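Local coordinates for protein alcohol oxidase (Myceliophthora thermophila, PDB 6F74) that probably acts as a VAO-type flavoprotein oxidase, binding FAD and oxidising its substrate with molecular oxygen, at residues V311-L316 / W420-L425; G379-E384 / E411-W416. One frame throughout, in Å; residues are numbered along the deposited sequence.

Interaction 1. Residues V311-L316 / W420-L425; sequences VTAHRL and WAESGL
A421 comes near strand 311-320 through its backbone alone: its carbonyl O stands 4.3 Å from R315 NH2, at the guanidinium edge and too far for a bond. E422, next along, carries the contact. Its OE1 takes R315 NE at 3.0 Å (N-H...O angle 141°) and, more weakly, R315 NH2 at 3.1 Å. One oxygen thus receives two donors of this salt bridge, while the guanidinium and carboxylate planes stand 88° apart, excluding a flat two-oxygen pairing. The bend at chi2 (-77°) turns the carboxylate alongside the strand, toward R315, while E422 OE2 stays 3.4 Å from A313 CB; that oxygen is hydrogen-bonded to Y412 OH. Water 1 donates to E422 OE1 at 2.7 Å and to E422 O at 3.1 Å, and accepts a weak bond from R315 NE, linking helix backbone, carboxylate and arginine. Without this carboxylate, as with an alanine here, R315 would probably lose its mate and Y412 OH its partner. S423, the first residue to leave helical angles, has its OG hydrogen-bonded to O of G230, an FAD-binding residue. The contact seats a helix C-terminus against the seven-stranded antiparallel sheet, consistent with the cap domain of VAO-type flavoproteins.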
ATOM      1  N   VAL A 311     -20.736 -13.808  -8.630  1.00 25.63           N
ATOM      2  CA  VAL A 311     -19.772 -13.786  -7.523  1.00 24.81           C
ATOM      3  C   VAL A 311     -20.600 -14.048  -6.288  1.00 24.61           C
ATOM      4  O   VAL A 311     -21.695 -13.486  -6.135  1.00 24.85           O
ATOM      5  CB  VAL A 311     -19.081 -12.426  -7.335  1.00 24.30           C
ATOM      6  CG1 VAL A 311     -18.072 -12.479  -6.179  1.00 23.54           C
ATOM      7  CG2 VAL A 311     -18.357 -11.999  -8.603  1.00 24.55           C
ATOM      8  N   THR A 312     -20.096 -14.898  -5.413  1.00 24.24           N
ATOM      9  CA  THR A 312     -20.736 -15.088  -4.115  1.00 24.01           C
ATOM     10  C   THR A 312     -19.759 -14.718  -3.020  1.00 23.29           C
ATOM     11  O   THR A 312     -18.625 -15.158  -3.033  1.00 23.04           O
ATOM     12  CB  THR A 312     -21.224 -16.534  -3.929  1.00 24.34           C
ATOM     13  OG1 THR A 312     -22.095 -16.869  -5.008  1.00 25.07           O
ATOM     14  CG2 THR A 312     -22.020 -16.680  -2.637  1.00 24.19           C
ATOM     15  N   ALA A 313     -20.236 -13.929  -2.066  1.00 23.05           N
ATOM     16  CA  ALA A 313     -19.464 -13.541  -0.903  1.00 22.46           C
ATOM     17  C   ALA A 313     -19.872 -14.370   0.303  1.00 22.42           C
ATOM     18  O   ALA A 313     -21.038 -14.711   0.453  1.00 22.78           O
ATOM     19  CB  ALA A 313     -19.685 -12.060  -0.617  1.00 22.28           C
ATOM     20  N   HIS A 314     -18.899 -14.663   1.156  1.00 22.02           N
ATOM     21  CA  HIS A 314     -19.097 -15.414   2.381  1.00 21.97           C
ATOM     22  C   HIS A 314     -18.736 -14.542   3.563  1.00 21.59           C
ATOM     23  O   HIS A 314     -17.598 -14.144   3.688  1.00 21.25           O
ATOM     24  CB  HIS A 314     -18.178 -16.640   2.395  1.00 21.94           C
ATOM     25  CG  HIS A 314     -18.281 -17.464   3.639  1.00 21.94           C
ATOM     26  ND1 HIS A 314     -17.181 -17.850   4.365  1.00 21.70           N
ATOM     27  CD2 HIS A 314     -19.355 -18.008   4.263  1.00 22.20           C
ATOM     28  CE1 HIS A 314     -17.576 -18.584   5.395  1.00 21.83           C
ATOM     29  NE2 HIS A 314     -18.891 -18.690   5.357  1.00 22.12           N
ATOM     30  N   ARG A 315     -19.705 -14.241   4.411  1.00 21.72           N
ATOM     31  CA  ARG A 315     -19.443 -13.475   5.623  1.00 21.47           C
ATOM     32  C   ARG A 315     -19.373 -14.408   6.825  1.00 21.50           C
ATOM     33  O   ARG A 315     -20.340 -15.086   7.137  1.00 21.83           O
ATOM     34  CB  ARG A 315     -20.494 -12.377   5.793  1.00 21.66           C
ATOM     35  CG  ARG A 315     -20.368 -11.255   4.736  1.00 21.61           C
ATOM     36  CD  ARG A 315     -19.245 -10.252   5.070  1.00 21.19           C
ATOM     37  NE  ARG A 315     -19.324  -9.047   4.204  1.00 21.21           N
ATOM     38  CZ  ARG A 315     -19.814  -7.847   4.576  1.00 21.30           C
ATOM     39  NH1 ARG A 315     -20.283  -7.598   5.819  1.00 21.39           N
ATOM     40  NH2 ARG A 315     -19.810  -6.824   3.712  1.00 21.35           N
ATOM     41  N   LEU A 316     -18.233 -14.442   7.493  1.00 21.22           N
ATOM     42  CA  LEU A 316     -18.041 -15.337   8.640  1.00 21.30           C
ATOM     43  C   LEU A 316     -17.716 -14.509   9.854  1.00 21.18           C
ATOM     44  O   LEU A 316     -16.929 -13.599   9.754  1.00 20.91           O
ATOM     45  CB  LEU A 316     -16.879 -16.318   8.401  1.00 21.21           C
ATOM     46  CG  LEU A 316     -16.516 -17.300   9.548  1.00 21.35           C
ATOM     47  CD1 LEU A 316     -17.599 -18.357   9.742  1.00 21.72           C
ATOM     48  CD2 LEU A 316     -15.188 -17.973   9.257  1.00 21.26           C
ATOM     49  N   TRP A 420     -18.680  -3.199  -5.155  1.00 22.71           N
ATOM     50  CA  TRP A 420     -19.141  -2.040  -4.400  1.00 22.67           C
ATOM     51  C   TRP A 420     -19.909  -2.416  -3.135  1.00 22.62           C
ATOM     52  O   TRP A 420     -19.920  -1.646  -2.168  1.00 22.42           O
ATOM     53  CB  TRP A 420     -19.955  -1.114  -5.295  1.00 23.31           C
ATOM     54  CG  TRP A 420     -19.075  -0.471  -6.389  1.00 23.33           C
ATOM     55  CD1 TRP A 420     -19.146  -0.670  -7.747  1.00 23.84           C
ATOM     56  CD2 TRP A 420     -17.998   0.435  -6.182  1.00 22.85           C
ATOM     57  NE1 TRP A 420     -18.177   0.064  -8.390  1.00 23.70           N
ATOM     58  CE2 TRP A 420     -17.478   0.773  -7.452  1.00 23.09           C
ATOM     59  CE3 TRP A 420     -17.434   1.030  -5.034  1.00 22.30           C
ATOM     60  CZ2 TRP A 420     -16.412   1.660  -7.611  1.00 22.76           C
ATOM     61  CZ3 TRP A 420     -16.382   1.911  -5.187  1.00 21.98           C
ATOM     62  CH2 TRP A 420     -15.884   2.230  -6.470  1.00 22.20           C
ATOM     63  N   ALA A 421     -20.540  -3.584  -3.141  1.00 22.86           N
ATOM     64  CA  ALA A 421     -21.254  -4.076  -1.978  1.00 22.85           C
ATOM     65  C   ALA A 421     -20.302  -4.607  -0.904  1.00 22.21           C
ATOM     66  O   ALA A 421     -20.501  -4.340   0.243  1.00 22.07           O
ATOM     67  CB  ALA A 421     -22.235  -5.154  -2.400  1.00 23.35           C
ATOM     68  N   GLU A 422     -19.278  -5.350  -1.307  1.00 21.91           N
ATOM     69  CA  GLU A 422     -18.413  -6.084  -0.393  1.00 21.43           C
ATOM     70  C   GLU A 422     -17.042  -5.462  -0.186  1.00 20.93           C
ATOM     71  O   GLU A 422     -16.320  -5.841   0.738  1.00 20.58           O
ATOM     72  CB  GLU A 422     -18.247  -7.500  -0.924  1.00 21.54           C
ATOM     73  CG  GLU A 422     -19.577  -8.235  -1.115  1.00 22.06           C
ATOM     74  CD  GLU A 422     -20.190  -8.735   0.177  1.00 22.03           C
ATOM     75  OE1 GLU A 422     -19.524  -8.679   1.259  1.00 21.61           O
ATOM     76  OE2 GLU A 422     -21.348  -9.195   0.135  1.00 22.47           O
ATOM     77  N   SER A 423     -16.671  -4.512  -1.043  1.00 20.96           N
ATOM     78  CA  SER A 423     -15.326  -3.910  -1.029  1.00 20.53           C
ATOM     79  C   SER A 423     -15.495  -2.413  -1.370  1.00 20.63           C
ATOM     80  O   SER A 423     -16.520  -1.815  -1.015  1.00 20.90           O
ATOM     81  CB  SER A 423     -14.374  -4.714  -1.950  1.00 20.48           C
ATOM     82  OG  SER A 423     -13.078  -4.127  -2.110  1.00 20.15           O
ATOM     83  N   GLY A 424     -14.528  -1.797  -2.044  1.00 20.47           N
ATOM     84  CA  GLY A 424     -14.628  -0.376  -2.385  1.00 20.59           C
ATOM     85  C   GLY A 424     -14.635   0.455  -1.101  1.00 20.37           C
ATOM     86  O   GLY A 424     -15.518   1.282  -0.888  1.00 20.66           O
ATOM     87  N   LEU A 425     -13.652   0.190  -0.248  1.00 19.92           N
ATOM     88  CA  LEU A 425     -13.622   0.755   1.096  1.00 19.76           C
ATOM     89  C   LEU A 425     -13.087   2.190   1.115  1.00 19.68           C
ATOM     90  O   LEU A 425     -12.208   2.576   0.306  1.00 19.53           O
ATOM     91  CB  LEU A 425     -12.782  -0.135   2.022  1.00 19.42           C
ATOM     92  CG  LEU A 425     -13.211  -1.608   2.141  1.00 19.50           C
ATOM     93  CD1 LEU A 425     -12.274  -2.391   3.024  1.00 19.21           C
ATOM     94  CD2 LEU A 425     -14.668  -1.759   2.646  1.00 19.85           C
TER
HETATM   95  O   HOH W   1     -17.304  -8.104   2.656  1.00 13.70           O

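Interaction 2. Residues G379-E384 / E411-W416; sequences GKRQAE and EYQDYW
The first turn of helix 382-396 meets the end of an edge strand, 403-412, where Q382 N faces the carboxylate of E411. The backbone N-H of Q382 donates to E411 OE1 at 2.9 Å with an N-H...O angle of 148°, approaching from above the carboxylate plane. The same oxygen, E411 OE1, packs against Q382 CB at 3.5 Å. With CG anti to the backbone N (chi1 -161°) and the chain extended beyond it, E411 spans the gap between strand and helix. Its negative charge at the amino end of the helix would probably be favoured by the helix dipole. The other oxygen, E411 OE2, lies along the side chain of R381, the N-cap residue of this helix, 3.7 Å from R381 CG and 3.6 Å from R381 NE. This salt bridge is one of charges only, because OE2 lies well out of the guanidinium plane and no N-H of R381 points at it. The strand belongs to the seven-stranded antiparallel sheet, and the contact joins the N-cap and first residue of helix 382-396 to the end of strand 403-412 and the turn after it, at the protein surface. In that turn, Q413 OE1 comes within 3.5 Å of R381 NH2, the two side chains crossing at about a right angle. D414 follows as N-cap of helix 415-422, its OD2 accepting from W416 N.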
ATOM      1  N   GLY A 379     -16.942 -15.837  -9.920  1.00 25.48           N
ATOM      2  CA  GLY A 379     -17.298 -16.778 -10.972  1.00 26.32           C
ATOM      3  C   GLY A 379     -18.142 -17.968 -10.548  1.00 26.61           C
ATOM      4  O   GLY A 379     -18.462 -18.800 -11.383  1.00 27.36           O
ATOM      5  N   LYS A 380     -18.533 -18.044  -9.264  1.00 26.08           N
ATOM      6  CA  LYS A 380     -19.274 -19.195  -8.730  1.00 26.31           C
ATOM      7  C   LYS A 380     -20.550 -18.767  -8.019  1.00 26.23           C
ATOM      8  O   LYS A 380     -20.544 -17.788  -7.275  1.00 25.68           O
ATOM      9  CB  LYS A 380     -18.402 -19.975  -7.768  1.00 25.83           C
ATOM     10  CG  LYS A 380     -17.173 -20.635  -8.403  1.00 26.02           C
ATOM     11  CD  LYS A 380     -16.347 -21.365  -7.333  1.00 25.58           C
ATOM     12  CE  LYS A 380     -15.525 -22.528  -7.842  1.00 26.03           C
ATOM     13  NZ  LYS A 380     -14.315 -22.096  -8.584  1.00 26.05           N
ATOM     14  N   ARG A 381     -21.629 -19.509  -8.247  1.00 26.84           N
ATOM     15  CA  ARG A 381     -22.919 -19.258  -7.588  1.00 26.90           C
ATOM     16  C   ARG A 381     -22.833 -19.853  -6.177  1.00 26.37           C
ATOM     17  O   ARG A 381     -21.849 -20.497  -5.841  1.00 26.06           O
ATOM     18  CB  ARG A 381     -24.072 -19.873  -8.399  1.00 27.83           C
ATOM     19  CG  ARG A 381     -24.237 -19.214  -9.757  1.00 28.45           C
ATOM     20  CD  ARG A 381     -25.511 -19.587 -10.506  1.00 29.43           C
ATOM     21  NE  ARG A 381     -26.131 -18.415 -11.144  1.00 29.82           N
ATOM     22  CZ  ARG A 381     -25.652 -17.766 -12.226  1.00 30.13           C
ATOM     23  NH1 ARG A 381     -24.539 -18.165 -12.864  1.00 30.13           N
ATOM     24  NH2 ARG A 381     -26.293 -16.685 -12.682  1.00 30.49           N
ATOM     25  N   GLN A 382     -23.857 -19.634  -5.371  1.00 26.34           N
ATOM     26  CA  GLN A 382     -23.789 -19.939  -3.938  1.00 25.82           C
ATOM     27  C   GLN A 382     -23.489 -21.400  -3.618  1.00 25.91           C
ATOM     28  O   GLN A 382     -22.706 -21.675  -2.705  1.00 25.42           O
ATOM     29  CB  GLN A 382     -25.056 -19.489  -3.219  1.00 25.92           C
ATOM     30  CG  GLN A 382     -25.067 -19.780  -1.729  1.00 25.49           C
ATOM     31  CD  GLN A 382     -26.210 -19.122  -0.988  1.00 25.58           C
ATOM     32  OE1 GLN A 382     -26.881 -18.225  -1.503  1.00 25.87           O
ATOM     33  NE2 GLN A 382     -26.416 -19.541   0.262  1.00 25.38           N
ATOM     34  N   ALA A 383     -24.106 -22.321  -4.353  1.00 26.60           N
ATOM     35  CA  ALA A 383     -23.917 -23.760  -4.090  1.00 26.80           C
ATOM     36  C   ALA A 383     -22.442 -24.134  -4.205  1.00 26.51           C
ATOM     37  O   ALA A 383     -21.921 -24.865  -3.362  1.00 26.26           O
ATOM     38  CB  ALA A 383     -24.756 -24.604  -5.043  1.00 27.67           C
ATOM     39  N   GLU A 384     -21.774 -23.590  -5.228  1.00 26.58           N
ATOM     40  CA  GLU A 384     -20.357 -23.853  -5.426  1.00 26.37           C
ATOM     41  C   GLU A 384     -19.518 -23.086  -4.430  1.00 25.56           C
ATOM     42  O   GLU A 384     -18.444 -23.536  -4.080  1.00 25.33           O
ATOM     43  CB  GLU A 384     -19.896 -23.515  -6.849  1.00 26.78           C
ATOM     44  CG  GLU A 384     -20.468 -24.390  -7.940  1.00 27.69           C
ATOM     45  CD  GLU A 384     -19.606 -25.618  -8.228  1.00 28.03           C
ATOM     46  OE1 GLU A 384     -19.060 -26.265  -7.280  1.00 27.68           O
ATOM     47  OE2 GLU A 384     -19.476 -25.965  -9.435  1.00 28.74           O
ATOM     48  N   GLU A 411     -25.148 -13.514  -3.026  1.00 25.09           N
ATOM     49  CA  GLU A 411     -24.849 -13.735  -4.458  1.00 25.47           C
ATOM     50  C   GLU A 411     -25.011 -12.426  -5.213  1.00 25.70           C
ATOM     51  O   GLU A 411     -25.930 -11.661  -4.914  1.00 25.95           O
ATOM     52  CB  GLU A 411     -25.735 -14.818  -5.059  1.00 26.19           C
ATOM     53  CG  GLU A 411     -25.164 -15.394  -6.363  1.00 26.55           C
ATOM     54  CD  GLU A 411     -25.846 -16.677  -6.818  1.00 27.21           C
ATOM     55  OE1 GLU A 411     -25.873 -17.623  -6.015  1.00 27.01           O
ATOM     56  OE2 GLU A 411     -26.345 -16.758  -7.993  1.00 27.98           O
ATOM     57  N   TYR A 412     -24.091 -12.143  -6.140  1.00 25.64           N
ATOM     58  CA  TYR A 412     -24.181 -10.979  -7.041  1.00 25.96           C
ATOM     59  C   TYR A 412     -24.129 -11.471  -8.469  1.00 26.60           C
ATOM     60  O   TYR A 412     -23.573 -12.553  -8.718  1.00 26.59           O
ATOM     61  CB  TYR A 412     -23.029  -9.995  -6.787  1.00 25.28           C
ATOM     62  CG  TYR A 412     -23.021  -9.485  -5.365  1.00 24.70           C
ATOM     63  CD1 TYR A 412     -23.800  -8.395  -4.979  1.00 24.85           C
ATOM     64  CD2 TYR A 412     -22.279 -10.128  -4.389  1.00 24.10           C
ATOM     65  CE1 TYR A 412     -23.805  -7.955  -3.672  1.00 24.41           C
ATOM     66  CE2 TYR A 412     -22.280  -9.691  -3.085  1.00 23.66           C
ATOM     67  CZ  TYR A 412     -23.049  -8.609  -2.732  1.00 23.82           C
ATOM     68  OH  TYR A 412     -23.085  -8.162  -1.431  1.00 23.47           O
ATOM     69  N   GLN A 413     -24.687 -10.687  -9.399  1.00 27.23           N
ATOM     70  CA  GLN A 413     -24.766 -11.086 -10.830  1.00 28.03           C
ATOM     71  C   GLN A 413     -23.655 -10.494 -11.747  1.00 27.96           C
ATOM     72  O   GLN A 413     -23.676 -10.712 -12.960  1.00 28.68           O
ATOM     73  CB  GLN A 413     -26.148 -10.780 -11.409  1.00 28.98           C
ATOM     74  CG  GLN A 413     -27.302 -11.349 -10.588  1.00 29.16           C
ATOM     75  CD  GLN A 413     -27.202 -12.861 -10.357  1.00 29.11           C
ATOM     76  OE1 GLN A 413     -27.308 -13.624 -11.302  1.00 29.75           O
ATOM     77  NE2 GLN A 413     -26.997 -13.307  -9.100  1.00 28.40           N
ATOM     78  N   ASP A 414     -22.693  -9.778 -11.164  1.00 27.16           N
ATOM     79  CA  ASP A 414     -21.459  -9.374 -11.876  1.00 26.98           C
ATOM     80  C   ASP A 414     -20.401  -8.932 -10.898  1.00 26.00           C
ATOM     81  O   ASP A 414     -20.647  -8.867  -9.684  1.00 25.50           O
ATOM     82  CB  ASP A 414     -21.717  -8.268 -12.958  1.00 27.59           C
ATOM     83  CG  ASP A 414     -21.583  -6.848 -12.416  1.00 27.13           C
ATOM     84  OD1 ASP A 414     -22.370  -6.480 -11.530  1.00 27.00           O
ATOM     85  OD2 ASP A 414     -20.698  -6.094 -12.878  1.00 26.96           O
ATOM     86  N   TYR A 415     -19.212  -8.641 -11.400  1.00 25.77           N
ATOM     87  CA  TYR A 415     -18.132  -8.228 -10.544  1.00 24.91           C
ATOM     88  C   TYR A 415     -18.418  -6.901  -9.806  1.00 24.55           C
ATOM     89  O   TYR A 415     -18.117  -6.752  -8.611  1.00 23.90           O
ATOM     90  CB  TYR A 415     -16.837  -8.094 -11.349  1.00 24.86           C
ATOM     91  CG  TYR A 415     -15.683  -7.699 -10.475  1.00 24.02           C
ATOM     92  CD1 TYR A 415     -15.099  -8.635  -9.615  1.00 23.57           C
ATOM     93  CD2 TYR A 415     -15.193  -6.397 -10.466  1.00 23.73           C
ATOM     94  CE1 TYR A 415     -14.033  -8.306  -8.808  1.00 22.89           C
ATOM     95  CE2 TYR A 415     -14.135  -6.036  -9.643  1.00 23.01           C
ATOM     96  CZ  TYR A 415     -13.559  -6.995  -8.807  1.00 22.60           C
ATOM     97  OH  TYR A 415     -12.502  -6.680  -7.993  1.00 21.98           O
ATOM     98  N   TRP A 416     -18.952  -5.924 -10.529  1.00 25.02           N
ATOM     99  CA  TRP A 416     -19.033  -4.574  -9.994  1.00 24.74           C
ATOM    100  C   TRP A 416     -20.082  -4.369  -8.935  1.00 24.69           C
ATOM    101  O   TRP A 416     -19.814  -3.629  -7.981  1.00 24.17           O
ATOM    102  CB  TRP A 416     -19.175  -3.547 -11.099  1.00 25.29           C
ATOM    103  CG  TRP A 416     -17.945  -3.530 -11.930  1.00 25.20           C
ATOM    104  CD1 TRP A 416     -17.820  -3.989 -13.207  1.00 25.84           C
ATOM    105  CD2 TRP A 416     -16.650  -3.111 -11.520  1.00 24.49           C
ATOM    106  NE1 TRP A 416     -16.521  -3.866 -13.619  1.00 25.57           N
ATOM    107  CE2 TRP A 416     -15.783  -3.321 -12.604  1.00 24.73           C
ATOM    108  CE3 TRP A 416     -16.130  -2.583 -10.329  1.00 23.73           C
ATOM    109  CZ2 TRP A 416     -14.429  -3.021 -12.541  1.00 24.22           C
ATOM    110  CZ3 TRP A 416     -14.781  -2.287 -10.269  1.00 23.22           C
ATOM    111  CH2 TRP A 416     -13.944  -2.512 -11.365  1.00 23.46           C
TER

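Following the chain from the N terminus, the first segment met is 311-316, on strand 311-320, and interaction 1 closes a loop of 103 intervening residues when 420-425 returns to it. Interaction 2 is nested wholly inside that loop, with 26 residues between its segments. The two contacts do not cross; they lie about 11 Å apart, centre to centre, and are joined through the pairing of strands 311-320 and 403-412, where Y412 N lies 2.7 Å from V311 O. Interaction 1 ties the C-terminal end of helix 415-422 to strand 311-320; interaction 2 ties the start of helix 382-396, on the other face of that strand, to the end of strand 403-412, just ahead of helix 415-422.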